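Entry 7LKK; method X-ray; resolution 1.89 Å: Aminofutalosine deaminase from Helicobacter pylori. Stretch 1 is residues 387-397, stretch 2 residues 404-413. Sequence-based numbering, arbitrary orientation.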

# COMPACT_ATOMS: atom_id res chain seq x y z
N LEU A 387 21.23 -10.67 10.45
CA LEU A 387 21.26 -9.22 10.55
C LEU A 387 21.11 -8.58 9.18
O LEU A 387 21.71 -9.03 8.20
CB LEU A 387 22.57 -8.76 11.21
CG LEU A 387 22.84 -9.32 12.60
CD1 LEU A 387 24.27 -9.07 13.04
CD2 LEU A 387 21.85 -8.74 13.61
N SER A 388 20.32 -7.51 9.14
CA SER A 388 20.13 -6.71 7.93
C SER A 388 20.67 -5.31 8.15
O SER A 388 20.58 -4.76 9.25
CB SER A 388 18.64 -6.63 7.55
OG SER A 388 18.13 -7.89 7.16
N VAL A 389 21.23 -4.73 7.09
CA VAL A 389 21.62 -3.32 7.06
C VAL A 389 20.94 -2.66 5.87
O VAL A 389 21.08 -3.13 4.74
CB VAL A 389 23.15 -3.16 6.98
CG1 VAL A 389 23.53 -1.69 6.87
CG2 VAL A 389 23.83 -3.80 8.18
N PHE A 390 20.21 -1.58 6.13
CA PHE A 390 19.53 -0.80 5.10
C PHE A 390 20.12 0.60 5.09
O PHE A 390 20.16 1.27 6.12
CB PHE A 390 18.02 -0.72 5.36
CG PHE A 390 17.29 -2.01 5.09
CD1 PHE A 390 17.24 -3.01 6.04
CD2 PHE A 390 16.62 -2.20 3.89
CE1 PHE A 390 16.56 -4.19 5.80
CE2 PHE A 390 15.94 -3.38 3.64
CZ PHE A 390 15.91 -4.37 4.60
N GLY A 391 20.55 1.06 3.91
CA GLY A 391 21.18 2.36 3.77
C GLY A 391 20.21 3.41 3.27
O GLY A 391 19.33 3.12 2.45
N PHE A 392 20.36 4.63 3.78
CA PHE A 392 19.51 5.75 3.42
C PHE A 392 20.36 6.98 3.15
O PHE A 392 21.58 6.97 3.34
CB PHE A 392 18.47 6.03 4.52
CG PHE A 392 17.60 4.86 4.84
CD1 PHE A 392 16.52 4.54 4.04
CD2 PHE A 392 17.86 4.06 5.95
CE1 PHE A 392 15.71 3.45 4.33
CE2 PHE A 392 17.05 2.98 6.25
CZ PHE A 392 15.98 2.67 5.44
N ASN A 393 19.71 8.05 2.70
CA ASN A 393 20.37 9.30 2.38
C ASN A 393 20.34 10.31 3.52
O ASN A 393 20.89 11.41 3.38
CB ASN A 393 19.74 9.93 1.13
CG ASN A 393 19.65 8.96 -0.03
OD1 ASN A 393 20.66 8.40 -0.47
ND2 ASN A 393 18.44 8.76 -0.54
N GLU A 394 19.71 9.97 4.64
CA GLU A 394 19.63 10.87 5.79
C GLU A 394 19.55 10.03 7.06
O GLU A 394 19.31 8.82 7.01
CB GLU A 394 18.42 11.80 5.68
N LYS A 395 19.77 10.68 8.19
CA LYS A 395 19.67 10.05 9.50
C LYS A 395 18.31 10.40 10.10
O LYS A 395 17.99 11.58 10.25
CB LYS A 395 20.80 10.49 10.42
CG LYS A 395 20.92 9.68 11.70
CD LYS A 395 21.94 10.30 12.66
CE LYS A 395 23.31 10.44 12.01
NZ LYS A 395 24.34 10.89 12.98
N PHE A 396 17.53 9.38 10.43
CA PHE A 396 16.21 9.61 11.01
C PHE A 396 16.35 10.03 12.47
O PHE A 396 17.28 9.63 13.17
CB PHE A 396 15.34 8.36 10.92
CG PHE A 396 15.30 7.73 9.55
CD1 PHE A 396 15.25 8.51 8.41
CD2 PHE A 396 15.31 6.35 9.41
CE1 PHE A 396 15.21 7.93 7.15
CE2 PHE A 396 15.27 5.76 8.16
CZ PHE A 396 15.22 6.55 7.03
N THR A 397 15.41 10.85 12.93
CA THR A 397 15.31 11.12 14.36
C THR A 397 14.94 9.84 15.10
O THR A 397 14.36 8.90 14.53
CB THR A 397 14.29 12.22 14.64
OG1 THR A 397 12.97 11.73 14.39
CG2 THR A 397 14.56 13.44 13.77
N GLN A 404 9.95 5.90 9.60
CA GLN A 404 10.66 6.30 8.38
C GLN A 404 11.35 5.10 7.74
O GLN A 404 11.42 5.00 6.51
CB GLN A 404 11.67 7.41 8.68
CG GLN A 404 11.06 8.69 9.22
CD GLN A 404 10.30 9.48 8.18
OE1 GLN A 404 10.45 9.26 6.97
NE2 GLN A 404 9.48 10.42 8.63
N PHE A 405 11.89 4.20 8.56
CA PHE A 405 12.48 2.97 8.02
C PHE A 405 11.45 2.16 7.25
O PHE A 405 11.69 1.75 6.11
CB PHE A 405 13.07 2.13 9.15
CG PHE A 405 13.43 0.73 8.74
CD1 PHE A 405 14.65 0.47 8.12
CD2 PHE A 405 12.56 -0.32 8.95
CE1 PHE A 405 14.98 -0.81 7.73
CE2 PHE A 405 12.89 -1.61 8.56
CZ PHE A 405 14.10 -1.85 7.95
N LEU A 406 10.28 1.92 7.86
CA LEU A 406 9.24 1.14 7.19
C LEU A 406 8.77 1.82 5.91
O LEU A 406 8.39 1.14 4.95
CB LEU A 406 8.06 0.91 8.14
CG LEU A 406 8.32 -0.03 9.32
CD1 LEU A 406 7.09 -0.12 10.21
CD2 LEU A 406 8.73 -1.41 8.83
N LEU A 407 8.77 3.15 5.88
CA LEU A 407 8.29 3.87 4.70
C LEU A 407 9.30 3.82 3.56
O LEU A 407 8.91 3.74 2.39
CB LEU A 407 7.96 5.32 5.07
CG LEU A 407 6.74 5.54 5.96
CD1 LEU A 407 6.58 7.02 6.28
CD2 LEU A 407 5.48 5.00 5.30
N HIS A 408 10.59 3.88 3.88
CA HIS A 408 11.61 4.06 2.85
C HIS A 408 12.45 2.82 2.55
O HIS A 408 13.10 2.79 1.51
CB HIS A 408 12.54 5.22 3.24
CG HIS A 408 11.83 6.53 3.42
ND1 HIS A 408 11.18 7.17 2.38
CD2 HIS A 408 11.64 7.30 4.51
CE1 HIS A 408 10.64 8.29 2.83
NE2 HIS A 408 10.91 8.39 4.12
N ALA A 409 12.44 1.81 3.42
CA ALA A 409 13.25 0.62 3.17
C ALA A 409 12.68 -0.17 1.99
O ALA A 409 11.50 -0.54 1.99
CB ALA A 409 13.30 -0.26 4.42
N LYS A 410 13.52 -0.41 0.99
CA LYS A 410 13.12 -1.19 -0.18
C LYS A 410 14.01 -2.40 -0.40
O LYS A 410 13.50 -3.53 -0.49
CB LYS A 410 13.10 -0.29 -1.43
CG LYS A 410 11.74 0.35 -1.67
CD LYS A 410 11.85 1.83 -1.99
CE LYS A 410 12.38 2.07 -3.39
NZ LYS A 410 12.45 3.52 -3.71
N GLU A 411 15.32 -2.22 -0.48
CA GLU A 411 16.26 -3.32 -0.70
C GLU A 411 17.35 -3.26 0.35
O GLU A 411 17.84 -2.18 0.70
CB GLU A 411 16.87 -3.27 -2.10
CG GLU A 411 17.86 -4.40 -2.38
CD GLU A 411 18.04 -4.66 -3.86
OE1 GLU A 411 17.06 -4.53 -4.62
OE2 GLU A 411 19.17 -5.00 -4.27
N VAL A 412 17.75 -4.43 0.85
CA VAL A 412 18.76 -4.49 1.90
C VAL A 412 20.14 -4.21 1.30
O VAL A 412 20.43 -4.54 0.14
CB VAL A 412 18.72 -5.85 2.61
CG1 VAL A 412 19.43 -6.93 1.80
CG2 VAL A 412 19.30 -5.74 4.01
N GLU A 413 20.99 -3.55 2.09
CA GLU A 413 22.36 -3.25 1.68
C GLU A 413 23.33 -4.33 2.12
O GLU A 413 24.27 -4.66 1.39
CB GLU A 413 22.78 -1.90 2.25
CG GLU A 413 24.01 -1.30 1.58
CD GLU A 413 24.53 -0.07 2.31
OE1 GLU A 413 23.84 0.40 3.24
OE2 GLU A 413 25.62 0.42 1.95
O HOH W 1 19.61 -0.43 1.50

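Aromatic side chains often do most of the work where a helix end packs on a strand, with few polar bonds beside them, and this 607 Å² contact is a clear example. At Q404 the aliphatic base of a polar side chain serves as an apolar surface: CB sits 3.6 Å from the centroid of the F396 ring, almost on its normal, while the amide end leads away and its OE1 accepts a weak hydrogen bond from H408 NE2 (3.0 Å). F405 brings its ring edge to the face of F390, the planes at 86° and CE1 3.6 Å from F390 CD1; its CD1 also lies 3.7 Å from F392 CZ. The edge of the F392 ring then meets the helix end, with CE1 3.8 Å from H408 CB. A409, where helical geometry is lost, offers a small methyl that fits beside two rings, CB lying 3.9 Å from F390 CD2 and 4.1 Å from F392 CZ. E411 points away, but its backbone O takes a hydrogen bond from a water that accepts one from G391 N. V412, buried like F390 and F405, covers the F390 face opposite F405, its branched apolar side chain suiting that place, CG2 3.8 Å from the ring centroid. E413 N donates to V389 O at 2.7 Å, the one direct hydrogen bond across the contact, and E413 OE1 lies 3.3 Å from G391 CA, where an ideal CB would clash with it at 2.4 Å; glycine leaves the room.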